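Extracellular protein 11-1 (Passalora fulva, PDB 6ZUS) is a secreted avirulence effector of a plant-pathogenic fungus, from a structurally conserved family that shows epistatic interactions with plant resistance proteins. Local coordinates at residues S117-D120 / K121-Y124; G21-N24 / C25-C29; W96-D100 / V101-T105; I123-G126 / Y127-R130. All coordinates share one frame; numbering follows the deposited sequence.

Interaction 1 of 4, residues S117-D120 / K121-Y124; sequences SEAD and KDIY
I123 lies along the carbonyls of E118, A119 and D120, and its side chain is the one to follow. CB sits 3.7 Å from D120 O, the oxygen that also accepts the I123 backbone N-H. CG1, placed beside the backbone N and anti to the carbonyl carbon (chi1 -63°), runs past A119 O at 3.5 Å. The extended second torsion carries CD1 onward to the same A119 O and to E118 O, the latter at 3.8 Å. CG2 branches off toward Y128 of strand 127-138.

A119 O also accepts the backbone N of D122, at 3.0 Å. On the outer side K121 bends at its end and NZ forms a salt bridge with D122 OD2, 2.9 Å away on the syn side of the carboxylate. One water donates to D122 OD2 and accepts from A119 N; a second donates to E118 OE1 and D122 O. D120 turns its carboxylate the other way, where OD1 forms a salt bridge with R130 NH2 and a hydrogen bond with the Y128 hydroxyl. Two overlapping beta turns, 119-122 and 120-123, make this a single 3-10-like turn in the loop between helix 101-109 and strand 127-138.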
ATOM      1  N   SER A 117      11.020   1.338   7.885  1.00 19.98           N
ATOM      2  CA  SER A 117      12.433   1.242   8.342  1.00 21.54           C
ATOM      3  C   SER A 117      13.289   0.438   7.347  1.00 22.20           C
ATOM      4  O   SER A 117      14.530   0.545   7.397  1.00 21.36           O
ATOM      5  CB  SER A 117      12.531   0.636   9.725  1.00 22.52           C
ATOM      6  OG  SER A 117      12.122  -0.721   9.700  1.00 22.62           O
ATOM      7  N   GLU A 118      12.666  -0.426   6.530  1.00 21.29           N
ATOM      8  CA  GLU A 118      13.341  -1.211   5.469  1.00 21.18           C
ATOM      9  C   GLU A 118      13.265  -0.412   4.154  1.00 19.42           C
ATOM     10  O   GLU A 118      12.155  -0.238   3.629  1.00 19.22           O
ATOM     11  CB  GLU A 118      12.679  -2.593   5.365  1.00 22.61           C
ATOM     12  CG  GLU A 118      12.813  -3.382   6.665  1.00 29.87           C
ATOM     13  CD  GLU A 118      12.558  -4.891   6.558  1.00 36.09           C
ATOM     14  OE1 GLU A 118      13.118  -5.546   5.634  1.00 37.99           O
ATOM     15  OE2 GLU A 118      11.811  -5.425   7.409  1.00 38.90           O
ATOM     16  N   ALA A 119      14.387   0.027   3.619  1.00 19.12           N
ATOM     17  CA  ALA A 119      14.439   0.848   2.397  1.00 18.70           C
ATOM     18  C   ALA A 119      14.101  -0.025   1.176  1.00 18.05           C
ATOM     19  O   ALA A 119      14.392  -1.228   1.192  1.00 17.40           O
ATOM     20  CB  ALA A 119      15.804   1.459   2.273  1.00 21.29           C
ATOM     21  N   ASP A 120      13.597   0.572   0.094  1.00 18.35           N
ATOM     22  CA  ASP A 120      13.408  -0.166  -1.180  1.00 19.86           C
ATOM     23  C   ASP A 120      14.697  -0.913  -1.566  1.00 19.34           C
ATOM     24  O   ASP A 120      14.593  -2.074  -2.012  1.00 19.33           O
ATOM     25  CB  ASP A 120      12.956   0.794  -2.292  1.00 21.58           C
ATOM     26  CG  ASP A 120      11.553   1.346  -2.048  1.00 23.10           C
ATOM     27  OD1 ASP A 120      10.650   0.560  -1.565  1.00 22.13           O
ATOM     28  OD2 ASP A 120      11.352   2.567  -2.359  1.00 23.92           O
ATOM     29  N   LYS A 121      15.887  -0.278  -1.443  1.00 17.95           N
ATOM     30  CA  LYS A 121      17.154  -0.900  -1.929  1.00 20.50           C
ATOM     31  C   LYS A 121      17.475  -2.190  -1.167  1.00 20.60           C
ATOM     32  O   LYS A 121      18.364  -2.947  -1.619  1.00 23.09           O
ATOM     33  CB  LYS A 121      18.333   0.072  -1.822  1.00 22.99           C
ATOM     34  CG  LYS A 121      18.704   0.530  -0.427  1.00 24.37           C
ATOM     35  CD  LYS A 121      19.963   1.341  -0.473  1.00 24.51           C
ATOM     36  CE  LYS A 121      20.384   1.848   0.879  1.00 27.48           C
ATOM     37  NZ  LYS A 121      20.750   0.724   1.763  1.00 28.53           N
ATOM     38  N   ASP A 122      16.898  -2.362   0.017  1.00 18.63           N
ATOM     39  CA  ASP A 122      17.127  -3.536   0.892  1.00 21.27           C
ATOM     40  C   ASP A 122      15.943  -4.537   0.811  1.00 21.87           C
ATOM     41  O   ASP A 122      15.825  -5.389   1.703  1.00 23.14           O
ATOM     42  CB  ASP A 122      17.426  -3.020   2.298  1.00 23.70           C
ATOM     43  CG  ASP A 122      18.690  -2.191   2.296  1.00 26.37           C
ATOM     44  OD1 ASP A 122      19.727  -2.716   1.776  1.00 29.00           O
ATOM     45  OD2 ASP A 122      18.636  -1.031   2.747  1.00 25.85           O
ATOM     46  N   ILE A 123      15.072  -4.415  -0.188  1.00 20.08           N
ATOM     47  CA  ILE A 123      13.893  -5.308  -0.388  1.00 21.00           C
ATOM     48  C   ILE A 123      14.113  -5.999  -1.726  1.00 22.99           C
ATOM     49  O   ILE A 123      14.286  -5.297  -2.719  1.00 21.58           O
ATOM     50  CB  ILE A 123      12.530  -4.575  -0.287  1.00 18.66           C
ATOM     51  CG1 ILE A 123      12.332  -4.000   1.127  1.00 19.15           C
ATOM     52  CG2 ILE A 123      11.366  -5.472  -0.697  1.00 18.99           C
ATOM     53  CD1 ILE A 123      11.153  -3.058   1.283  1.00 19.94           C
ATOM     54  N   TYR A 124      14.021  -7.335  -1.733  1.00 23.61           N
ATOM     55  CA  TYR A 124      14.419  -8.118  -2.931  1.00 26.77           C
ATOM     56  C   TYR A 124      13.244  -8.906  -3.537  1.00 28.09           C
ATOM     57  O   TYR A 124      13.468  -9.542  -4.561  1.00 29.91           O
ATOM     58  CB  TYR A 124      15.588  -9.029  -2.558  1.00 30.68           C
ATOM     59  CG  TYR A 124      16.757  -8.264  -1.967  1.00 35.86           C
ATOM     60  CD1 TYR A 124      17.582  -7.476  -2.762  1.00 39.15           C
ATOM     61  CD2 TYR A 124      16.984  -8.277  -0.601  1.00 42.11           C
ATOM     62  CE1 TYR A 124      18.632  -6.752  -2.204  1.00 46.60           C
ATOM     63  CE2 TYR A 124      18.021  -7.556  -0.027  1.00 47.41           C
ATOM     64  CZ  TYR A 124      18.848  -6.788  -0.829  1.00 48.42           C
ATOM     65  OH  TYR A 124      19.868  -6.088  -0.229  1.00 66.94           O
TER
HETATM   66  O   HOH W   1      15.368  -4.825   4.525  1.00 40.63           O
HETATM   67  O   HOH W   2      16.934  -0.679   4.780  1.00 21.59           O

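Interaction 2 of 4, residues G21-N24 / C25-C29; sequences GGDN and CNFYC
N24 and F27 meet flank to face: N24 CB stands over the centre of the phenyl ring, 4.1 Å from the F27 ring centroid and only 8° off the ring normal, a CH-pi contact. F27 gets there because its CG lies beside its own backbone N and anti to the carbonyl carbon, which folds the ring back along the chain. The N24 amide runs on above the CZ corner of that ring, the two planes tilted apart, with OD1 coming to 3.7 Å from F27 CZ.

The next side chain, Y28, uses a similar first torsion but reaches farther back, to D23. Its hydroxyl donates to D23 OD2 over 2.7 Å, meeting that oxygen nearly end-on to the C-O bond, with ring and carboxylate planes 31° apart. N24 O sits at the edge of the tyrosine, in its plane, 3.4 Å from Y28 CD2. The same N24 O accepts F27 N at 3.0 Å, so one carbonyl serves both the turn and the aromatic edge. N26 differs: its CG stands between backbone N and carbonyl carbon (chi1 65°), which swings OD1 toward N24. There a water donates to both N24 OD1 and N26 OD1, bridging the two amides.

C25 and C29 are buried and form disulfides with C74 and C76, while C25 O accepts both Y28 N and C29 N. This is a short 3-10 turn, opened by the type I turn 24-27 and stitched twice to strand 71-86 at one end of the protein.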
ATOM      1  N   GLY A  21      19.574  -1.141 -19.254  1.00 24.42           N
ATOM      2  CA  GLY A  21      20.060   0.245 -19.038  1.00 25.85           C
ATOM      3  C   GLY A  21      19.713   1.205 -20.185  1.00 25.91           C
ATOM      4  O   GLY A  21      19.675   2.411 -19.938  1.00 28.48           O
ATOM      5  N   GLY A  22      19.515   0.709 -21.407  1.00 24.51           N
ATOM      6  CA  GLY A  22      19.150   1.552 -22.556  1.00 26.67           C
ATOM      7  C   GLY A  22      17.663   1.911 -22.540  1.00 30.31           C
ATOM      8  O   GLY A  22      17.227   2.762 -23.347  1.00 31.07           O
ATOM      9  N   ASP A  23      16.864   1.261 -21.691  1.00 24.83           N
ATOM     10  CA  ASP A  23      15.408   1.525 -21.627  1.00 21.85           C
ATOM     11  C   ASP A  23      15.093   2.550 -20.520  1.00 21.21           C
ATOM     12  O   ASP A  23      15.976   2.846 -19.657  1.00 22.17           O
ATOM     13  CB  ASP A  23      14.660   0.213 -21.402  1.00 23.30           C
ATOM     14  CG  ASP A  23      14.627  -0.754 -22.586  1.00 26.77           C
ATOM     15  OD1 ASP A  23      15.264  -0.439 -23.616  1.00 28.30           O
ATOM     16  OD2 ASP A  23      13.879  -1.726 -22.507  1.00 28.46           O
ATOM     17  N   ASN A  24      13.834   2.969 -20.481  1.00 20.81           N
ATOM     18  CA  ASN A  24      13.290   3.883 -19.442  1.00 21.06           C
ATOM     19  C   ASN A  24      12.158   3.186 -18.685  1.00 19.87           C
ATOM     20  O   ASN A  24      11.405   2.394 -19.277  1.00 20.31           O
ATOM     21  CB  ASN A  24      12.846   5.212 -20.055  1.00 25.61           C
ATOM     22  CG  ASN A  24      13.963   5.962 -20.773  1.00 28.03           C
ATOM     23  OD1 ASN A  24      13.686   6.672 -21.743  1.00 38.32           O
ATOM     24  ND2 ASN A  24      15.204   5.778 -20.365  1.00 24.56           N
ATOM     25  N   CYS A  25      11.965   3.529 -17.410  1.00 22.67           N
ATOM     26  CA  CYS A  25      10.929   2.848 -16.568  1.00 24.54           C
ATOM     27  C   CYS A  25       9.541   3.150 -17.110  1.00 20.72           C
ATOM     28  O   CYS A  25       8.668   2.293 -16.975  1.00 22.58           O
ATOM     29  CB  CYS A  25      11.034   3.216 -15.091  1.00 29.06           C
ATOM     30  SG  CYS A  25      12.611   2.594 -14.421  1.00 36.11           S
ATOM     31  N   ASN A  26       9.354   4.335 -17.698  1.00 22.15           N
ATOM     32  CA  ASN A  26       8.034   4.715 -18.281  1.00 22.67           C
ATOM     33  C   ASN A  26       7.800   4.019 -19.641  1.00 23.30           C
ATOM     34  O   ASN A  26       6.743   4.297 -20.252  1.00 24.54           O
ATOM     35  CB  ASN A  26       7.856   6.231 -18.365  1.00 25.04           C
ATOM     36  CG  ASN A  26       8.816   6.928 -19.298  1.00 27.93           C
ATOM     37  OD1 ASN A  26       9.386   6.326 -20.220  1.00 25.25           O
ATOM     38  ND2 ASN A  26       8.949   8.235 -19.088  1.00 32.76           N
ATOM     39  N   PHE A  27       8.663   3.111 -20.102  1.00 20.91           N
ATOM     40  CA  PHE A  27       8.248   2.144 -21.163  1.00 20.39           C
ATOM     41  C   PHE A  27       7.468   0.970 -20.531  1.00 22.29           C
ATOM     42  O   PHE A  27       6.851   0.217 -21.251  1.00 24.26           O
ATOM     43  CB  PHE A  27       9.434   1.546 -21.905  1.00 22.07           C
ATOM     44  CG  PHE A  27      10.351   2.518 -22.606  1.00 21.29           C
ATOM     45  CD1 PHE A  27       9.902   3.772 -22.991  1.00 21.43           C
ATOM     46  CD2 PHE A  27      11.616   2.103 -23.004  1.00 24.53           C
ATOM     47  CE1 PHE A  27      10.759   4.658 -23.633  1.00 25.25           C
ATOM     48  CE2 PHE A  27      12.472   2.977 -23.662  1.00 25.53           C
ATOM     49  CZ  PHE A  27      12.035   4.253 -23.981  1.00 25.08           C
ATOM     50  N   TYR A  28       7.543   0.773 -19.202  1.00 22.41           N
ATOM     51  CA  TYR A  28       7.070  -0.451 -18.500  1.00 22.74           C
ATOM     52  C   TYR A  28       5.836  -0.182 -17.620  1.00 27.79           C
ATOM     53  O   TYR A  28       5.003  -1.097 -17.435  1.00 33.92           O
ATOM     54  CB  TYR A  28       8.235  -1.041 -17.698  1.00 21.93           C
ATOM     55  CG  TYR A  28       9.311  -1.637 -18.576  1.00 21.57           C
ATOM     56  CD1 TYR A  28       9.216  -2.941 -19.030  1.00 22.32           C
ATOM     57  CD2 TYR A  28      10.381  -0.879 -19.039  1.00 20.31           C
ATOM     58  CE1 TYR A  28      10.175  -3.487 -19.876  1.00 23.43           C
ATOM     59  CE2 TYR A  28      11.339  -1.405 -19.885  1.00 21.06           C
ATOM     60  CZ  TYR A  28      11.256  -2.725 -20.310  1.00 21.61           C
ATOM     61  OH  TYR A  28      12.213  -3.283 -21.135  1.00 22.09           O
ATOM     62  N   CYS A  29       5.784   0.987 -16.986  1.00 27.10           N
ATOM     63  CA  CYS A  29       4.725   1.400 -16.027  1.00 33.15           C
ATOM     64  C   CYS A  29       4.056   2.658 -16.560  1.00 32.72           C
ATOM     65  O   CYS A  29       4.753   3.499 -17.167  1.00 30.49           O
ATOM     66  CB  CYS A  29       5.267   1.751 -14.635  1.00 37.93           C
ATOM     67  SG  CYS A  29       6.309   0.431 -13.982  1.00 53.57           S
TER
HETATM   68  O   HOH W   3      10.929   7.703 -21.557  1.00 49.97           O

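Interaction 3 of 4, residues W96-D100 / V101-T105; sequences WFDCD and VKPYT
D100 and Y104 make the close part of this contact. Y104 N bonds to D100 O at 3.0 Å, the first i to i+4 bond of the helix. The Y104 CB is pressed against the same oxygen at 3.3 Å, and P103 CD lies 3.2 Å from that D100 O. P103 has no N-H to offer, which suits a place in the first turn, where Y104 is the first residue to bond back to D100. The other end of the proline ring meets the D98 carboxylate, D98 CG to P103 CG at 3.5 Å, with no polar bond between them. The tyrosine ring leads away, and its OH bonds to Q48 OE1.

This is the passage from strand 96-98 into helix 101-109, with D100 at the N-cap position, although its carboxylate makes no capping bond. Just before it, D98 forms an Asx turn: OD1 accepts D100 N at 3.1 Å from above the carboxylate plane. C99 is tied to C47 by a disulfide.

On the buried side of the helix T105 folds its hydroxyl back onto V101 O, OG1 to O at 2.6 Å, while T105 N reaches that carbonyl from the opposite face of its plane. The solvent side is looser: there D100 and K102 are exposed, and the ends of both side chains lead away from the contact.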
ATOM      1  N   TRP A  96     -12.570 -13.534  14.022  1.00 27.03           N
ATOM      2  CA  TRP A  96     -11.684 -12.410  14.381  1.00 28.02           C
ATOM      3  C   TRP A  96     -10.766 -12.010  13.216  1.00 26.47           C
ATOM      4  O   TRP A  96     -10.180 -12.897  12.489  1.00 23.90           O
ATOM      5  CB  TRP A  96     -10.838 -12.751  15.596  1.00 31.92           C
ATOM      6  CG  TRP A  96     -11.659 -12.931  16.828  1.00 36.40           C
ATOM      7  CD1 TRP A  96     -12.171 -14.088  17.362  1.00 40.31           C
ATOM      8  CD2 TRP A  96     -12.038 -11.858  17.696  1.00 36.81           C
ATOM      9  NE1 TRP A  96     -12.860 -13.795  18.509  1.00 42.60           N
ATOM     10  CE2 TRP A  96     -12.793 -12.438  18.739  1.00 40.33           C
ATOM     11  CE3 TRP A  96     -11.812 -10.476  17.675  1.00 34.82           C
ATOM     12  CZ2 TRP A  96     -13.328 -11.657  19.753  1.00 37.92           C
ATOM     13  CZ3 TRP A  96     -12.336  -9.709  18.684  1.00 37.04           C
ATOM     14  CH2 TRP A  96     -13.086 -10.300  19.706  1.00 40.06           C
ATOM     15  N   PHE A  97     -10.519 -10.708  13.160  1.00 25.32           N
ATOM     16  CA  PHE A  97      -9.594 -10.022  12.214  1.00 24.74           C
ATOM     17  C   PHE A  97      -8.619  -9.178  13.018  1.00 22.79           C
ATOM     18  O   PHE A  97      -8.990  -8.452  13.964  1.00 24.72           O
ATOM     19  CB  PHE A  97     -10.377  -9.157  11.221  1.00 23.31           C
ATOM     20  CG  PHE A  97     -11.207  -9.979  10.271  1.00 24.73           C
ATOM     21  CD1 PHE A  97     -12.460 -10.462  10.646  1.00 25.37           C
ATOM     22  CD2 PHE A  97     -10.749 -10.266   8.992  1.00 25.35           C
ATOM     23  CE1 PHE A  97     -13.229 -11.207   9.764  1.00 24.18           C
ATOM     24  CE2 PHE A  97     -11.517 -11.021   8.118  1.00 24.09           C
ATOM     25  CZ  PHE A  97     -12.744 -11.519   8.516  1.00 25.33           C
ATOM     26  N   ASP A  98      -7.356  -9.324  12.669  1.00 25.24           N
ATOM     27  CA  ASP A  98      -6.301  -8.433  13.179  1.00 23.85           C
ATOM     28  C   ASP A  98      -6.286  -7.171  12.310  1.00 23.05           C
ATOM     29  O   ASP A  98      -6.020  -7.283  11.114  1.00 22.44           O
ATOM     30  CB  ASP A  98      -4.966  -9.162  13.180  1.00 24.07           C
ATOM     31  CG  ASP A  98      -3.865  -8.443  13.941  1.00 26.82           C
ATOM     32  OD1 ASP A  98      -4.078  -7.257  14.350  1.00 27.84           O
ATOM     33  OD2 ASP A  98      -2.795  -9.107  14.150  1.00 28.07           O
ATOM     34  N   CYS A  99      -6.520  -6.019  12.923  1.00 23.56           N
ATOM     35  CA  CYS A  99      -6.602  -4.727  12.206  1.00 25.14           C
ATOM     36  C   CYS A  99      -5.291  -3.935  12.326  1.00 23.56           C
ATOM     37  O   CYS A  99      -5.267  -2.814  11.818  1.00 24.07           O
ATOM     38  CB  CYS A  99      -7.775  -3.897  12.698  1.00 29.80           C
ATOM     39  SG  CYS A  99      -9.392  -4.736  12.603  1.00 30.35           S
ATOM     40  N   ASP A 100      -4.233  -4.536  12.876  1.00 22.78           N
ATOM     41  CA  ASP A 100      -2.874  -3.930  12.893  1.00 24.46           C
ATOM     42  C   ASP A 100      -2.441  -3.660  11.456  1.00 21.43           C
ATOM     43  O   ASP A 100      -2.907  -4.366  10.544  1.00 20.54           O
ATOM     44  CB  ASP A 100      -1.865  -4.819  13.630  1.00 27.42           C
ATOM     45  CG  ASP A 100      -2.049  -4.768  15.175  1.00 41.86           C
ATOM     46  OD1 ASP A 100      -2.980  -4.025  15.692  1.00 40.83           O
ATOM     47  OD2 ASP A 100      -1.270  -5.465  15.895  1.00 46.90           O
ATOM     48  N   VAL A 101      -1.590  -2.669  11.257  1.00 22.75           N
ATOM     49  CA  VAL A 101      -1.307  -2.166   9.886  1.00 23.17           C
ATOM     50  C   VAL A 101      -0.704  -3.301   9.047  1.00 20.99           C
ATOM     51  O   VAL A 101      -1.058  -3.404   7.859  1.00 21.12           O
ATOM     52  CB  VAL A 101      -0.439  -0.894   9.830  1.00 27.03           C
ATOM     53  CG1 VAL A 101      -1.142   0.260  10.509  1.00 30.61           C
ATOM     54  CG2 VAL A 101       0.937  -1.116  10.415  1.00 32.33           C
ATOM     55  N   LYS A 102       0.143  -4.158   9.590  1.00 18.38           N
ATOM     56  CA  LYS A 102       0.754  -5.220   8.751  1.00 20.32           C
ATOM     57  C   LYS A 102      -0.301  -6.174   8.171  1.00 19.25           C
ATOM     58  O   LYS A 102      -0.431  -6.291   6.943  1.00 19.65           O
ATOM     59  CB  LYS A 102       1.825  -5.952   9.539  1.00 20.93           C
ATOM     60  CG  LYS A 102       2.349  -7.184   8.849  1.00 24.63           C
ATOM     61  CD  LYS A 102       3.363  -7.847   9.750  1.00 29.97           C
ATOM     62  CE  LYS A 102       4.197  -8.931   9.118  1.00 36.04           C
ATOM     63  NZ  LYS A 102       3.369  -9.842   8.322  1.00 48.93           N
ATOM     64  N   PRO A 103      -1.091  -6.910   8.995  1.00 20.19           N
ATOM     65  CA  PRO A 103      -2.065  -7.868   8.457  1.00 18.94           C
ATOM     66  C   PRO A 103      -3.119  -7.153   7.604  1.00 18.34           C
ATOM     67  O   PRO A 103      -3.501  -7.728   6.569  1.00 19.48           O
ATOM     68  CB  PRO A 103      -2.660  -8.589   9.695  1.00 21.62           C
ATOM     69  CG  PRO A 103      -2.327  -7.696  10.851  1.00 21.09           C
ATOM     70  CD  PRO A 103      -1.032  -6.985  10.476  1.00 20.08           C
ATOM     71  N   TYR A 104      -3.609  -5.991   8.066  1.00 17.46           N
ATOM     72  CA  TYR A 104      -4.624  -5.204   7.316  1.00 18.48           C
ATOM     73  C   TYR A 104      -4.082  -4.906   5.907  1.00 17.79           C
ATOM     74  O   TYR A 104      -4.763  -5.157   4.911  1.00 17.82           O
ATOM     75  CB  TYR A 104      -5.006  -3.931   8.063  1.00 18.24           C
ATOM     76  CG  TYR A 104      -5.794  -2.956   7.232  1.00 17.58           C
ATOM     77  CD1 TYR A 104      -7.155  -3.109   6.974  1.00 18.64           C
ATOM     78  CD2 TYR A 104      -5.185  -1.836   6.703  1.00 19.27           C
ATOM     79  CE1 TYR A 104      -7.864  -2.219   6.176  1.00 19.05           C
ATOM     80  CE2 TYR A 104      -5.871  -0.937   5.902  1.00 18.63           C
ATOM     81  CZ  TYR A 104      -7.212  -1.116   5.633  1.00 20.19           C
ATOM     82  OH  TYR A 104      -7.815  -0.197   4.826  1.00 21.66           O
ATOM     83  N   THR A 105      -2.879  -4.327   5.806  1.00 17.19           N
ATOM     84  CA  THR A 105      -2.258  -3.951   4.508  1.00 18.10           C
ATOM     85  C   THR A 105      -2.151  -5.187   3.620  1.00 17.09           C
ATOM     86  O   THR A 105      -2.511  -5.156   2.419  1.00 18.35           O
ATOM     87  CB  THR A 105      -0.892  -3.272   4.705  1.00 19.39           C
ATOM     88  OG1 THR A 105      -1.088  -2.129   5.546  1.00 18.34           O
ATOM     89  CG2 THR A 105      -0.298  -2.945   3.347  1.00 18.80           C
TER

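Interaction 4 of 4, residues I123-G126 / Y127-R130; sequences IYVG and YYSR
The backbone of I123-G126 and that of Y127-R130 run 132° apart, so the chain doubles back near G126 and brings I123 opposite Y128 and R130. The bend is the entry into strand 127-138, an outermost strand of the four-stranded antiparallel sheet, where it pairs with strand 6-20.

I123 fills the inside of the bend with two methyls. CG2 sits over the centre of the Y128 ring, 3.6 Å from the centroid and 13° off the ring normal, a CH-pi contact. Y128 presents this face because its CG stands between the backbone N and the carbonyl carbon (chi1 55°), which turns the ring back over the preceding loop. V125 packs on the root of the same side chain, V125 CG2 to Y128 CB at 4.0 Å, and V125 CG2 also touches Y127 O at 3.5 Å.

Y127 points to the other side of the strand, where its ring stacks on H15 and meets R111 in a cation-pi contact; a bound zinc ion lies about 4 Å from the Y127 side chain. The Y128 hydroxyl also bonds to Q16 OE1. R130 bends at its second torsion, and its NH1 donates to the backbone carbonyls of E118 and Y114, which fixes the orientation of the guanidinium; NE lies at the edge of the Y128 ring, in its plane. I123 and R130 approach from opposite directions, and the methyl that ends the longer branch of the isoleucine, CD1, rests over one guanidinium face, 3.4 Å from R130 NH2.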
ATOM      1  N   ILE A 123      15.072  -4.415  -0.188  1.00 20.08           N
ATOM      2  CA  ILE A 123      13.893  -5.308  -0.388  1.00 21.00           C
ATOM      3  C   ILE A 123      14.113  -5.999  -1.726  1.00 22.99           C
ATOM      4  O   ILE A 123      14.286  -5.297  -2.719  1.00 21.58           O
ATOM      5  CB  ILE A 123      12.530  -4.575  -0.287  1.00 18.66           C
ATOM      6  CG1 ILE A 123      12.332  -4.000   1.127  1.00 19.15           C
ATOM      7  CG2 ILE A 123      11.366  -5.472  -0.697  1.00 18.99           C
ATOM      8  CD1 ILE A 123      11.153  -3.058   1.283  1.00 19.94           C
ATOM      9  N   TYR A 124      14.021  -7.335  -1.733  1.00 23.61           N
ATOM     10  CA  TYR A 124      14.419  -8.118  -2.931  1.00 26.77           C
ATOM     11  C   TYR A 124      13.244  -8.906  -3.537  1.00 28.09           C
ATOM     12  O   TYR A 124      13.468  -9.542  -4.561  1.00 29.91           O
ATOM     13  CB  TYR A 124      15.588  -9.029  -2.558  1.00 30.68           C
ATOM     14  CG  TYR A 124      16.757  -8.264  -1.967  1.00 35.86           C
ATOM     15  CD1 TYR A 124      17.582  -7.476  -2.762  1.00 39.15           C
ATOM     16  CD2 TYR A 124      16.984  -8.277  -0.601  1.00 42.11           C
ATOM     17  CE1 TYR A 124      18.632  -6.752  -2.204  1.00 46.60           C
ATOM     18  CE2 TYR A 124      18.021  -7.556  -0.027  1.00 47.41           C
ATOM     19  CZ  TYR A 124      18.848  -6.788  -0.829  1.00 48.42           C
ATOM     20  OH  TYR A 124      19.868  -6.088  -0.229  1.00 66.94           O
ATOM     21  N   VAL A 125      12.038  -8.859  -2.976  1.00 24.98           N
ATOM     22  CA  VAL A 125      10.829  -9.454  -3.621  1.00 26.04           C
ATOM     23  C   VAL A 125      10.341  -8.406  -4.624  1.00 26.40           C
ATOM     24  O   VAL A 125      10.594  -7.198  -4.430  1.00 32.11           O
ATOM     25  CB  VAL A 125       9.769  -9.864  -2.582  1.00 27.71           C
ATOM     26  CG1 VAL A 125      10.389 -10.828  -1.573  1.00 31.32           C
ATOM     27  CG2 VAL A 125       9.133  -8.679  -1.864  1.00 28.27           C
ATOM     28  N   GLY A 126       9.710  -8.806  -5.688  1.00 26.74           N
ATOM     29  CA  GLY A 126       9.426  -7.795  -6.727  1.00 21.49           C
ATOM     30  C   GLY A 126       8.234  -6.923  -6.299  1.00 21.53           C
ATOM     31  O   GLY A 126       8.230  -5.703  -6.564  1.00 22.32           O
ATOM     32  N   TYR A 127       7.211  -7.551  -5.722  1.00 17.22           N
ATOM     33  CA  TYR A 127       5.927  -6.904  -5.395  1.00 16.60           C
ATOM     34  C   TYR A 127       5.792  -6.880  -3.899  1.00 18.91           C
ATOM     35  O   TYR A 127       5.960  -7.969  -3.264  1.00 17.52           O
ATOM     36  CB  TYR A 127       4.767  -7.683  -5.973  1.00 19.22           C
ATOM     37  CG  TYR A 127       4.709  -7.673  -7.473  1.00 18.27           C
ATOM     38  CD1 TYR A 127       5.405  -8.602  -8.208  1.00 17.93           C
ATOM     39  CD2 TYR A 127       3.931  -6.747  -8.150  1.00 19.52           C
ATOM     40  CE1 TYR A 127       5.330  -8.635  -9.583  1.00 19.09           C
ATOM     41  CE2 TYR A 127       3.837  -6.775  -9.520  1.00 18.88           C
ATOM     42  CZ  TYR A 127       4.537  -7.722 -10.246  1.00 18.59           C
ATOM     43  OH  TYR A 127       4.405  -7.698 -11.613  1.00 21.47           O
ATOM     44  N   TYR A 128       5.424  -5.718  -3.335  1.00 16.69           N
ATOM     45  CA  TYR A 128       5.296  -5.596  -1.862  1.00 16.18           C
ATOM     46  C   TYR A 128       4.415  -4.384  -1.548  1.00 17.32           C
ATOM     47  O   TYR A 128       4.025  -3.601  -2.467  1.00 15.99           O
ATOM     48  CB  TYR A 128       6.660  -5.572  -1.161  1.00 16.04           C
ATOM     49  CG  TYR A 128       7.659  -4.515  -1.612  1.00 16.17           C
ATOM     50  CD1 TYR A 128       8.433  -4.730  -2.743  1.00 18.20           C
ATOM     51  CD2 TYR A 128       7.838  -3.292  -0.945  1.00 17.25           C
ATOM     52  CE1 TYR A 128       9.344  -3.789  -3.197  1.00 19.20           C
ATOM     53  CE2 TYR A 128       8.737  -2.324  -1.407  1.00 17.43           C
ATOM     54  CZ  TYR A 128       9.519  -2.589  -2.521  1.00 18.74           C
ATOM     55  OH  TYR A 128      10.450  -1.688  -2.945  1.00 18.91           O
ATOM     56  N   SER A 129       4.134  -4.283  -0.262  1.00 17.34           N
ATOM     57  CA  SER A 129       3.220  -3.257   0.281  1.00 16.68           C
ATOM     58  C   SER A 129       3.899  -2.493   1.413  1.00 16.25           C
ATOM     59  O   SER A 129       4.829  -3.009   2.078  1.00 16.18           O
ATOM     60  CB  SER A 129       1.915  -3.882   0.731  1.00 18.83           C
ATOM     61  OG  SER A 129       2.119  -4.739   1.821  1.00 16.34           O
ATOM     62  N   ARG A 130       3.443  -1.262   1.579  1.00 16.70           N
ATOM     63  CA  ARG A 130       3.737  -0.364   2.714  1.00 17.25           C
ATOM     64  C   ARG A 130       2.393  -0.001   3.356  1.00 17.58           C
ATOM     65  O   ARG A 130       1.355   0.169   2.638  1.00 17.55           O
ATOM     66  CB  ARG A 130       4.455   0.913   2.292  1.00 18.71           C
ATOM     67  CG  ARG A 130       5.667   0.683   1.404  1.00 20.57           C
ATOM     68  CD  ARG A 130       6.753   0.002   2.230  1.00 21.46           C
ATOM     69  NE  ARG A 130       8.025   0.204   1.570  1.00 18.98           N
ATOM     70  CZ  ARG A 130       9.219   0.002   2.131  1.00 19.80           C
ATOM     71  NH1 ARG A 130       9.301  -0.443   3.371  1.00 17.36           N
ATOM     72  NH2 ARG A 130      10.315   0.261   1.447  1.00 19.41           N
TER

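In the fold
Along the chain the order is interaction 2, 3, 1 and 4, the last two sharing I123 and Y124. Interactions 1 and 4 have centres about 8 Å apart and touch through D120, E118, Y128 and R130, so the loop at 117-124 is held against the outermost strand 127-138. The centres of interactions 3 and 4 lie about 18 Å apart, and T105 of helix 101-109 packs on S129 of that strand. Interaction 2 lies across the chain's centre from interaction 3, with centres about 35 Å apart. Together they lie at connections flanking the four-stranded sheet, interaction 3 leaving the small two-stranded one; disulfides at C25, C29 and C99 probably stabilise these parts, consistent with a secreted protein.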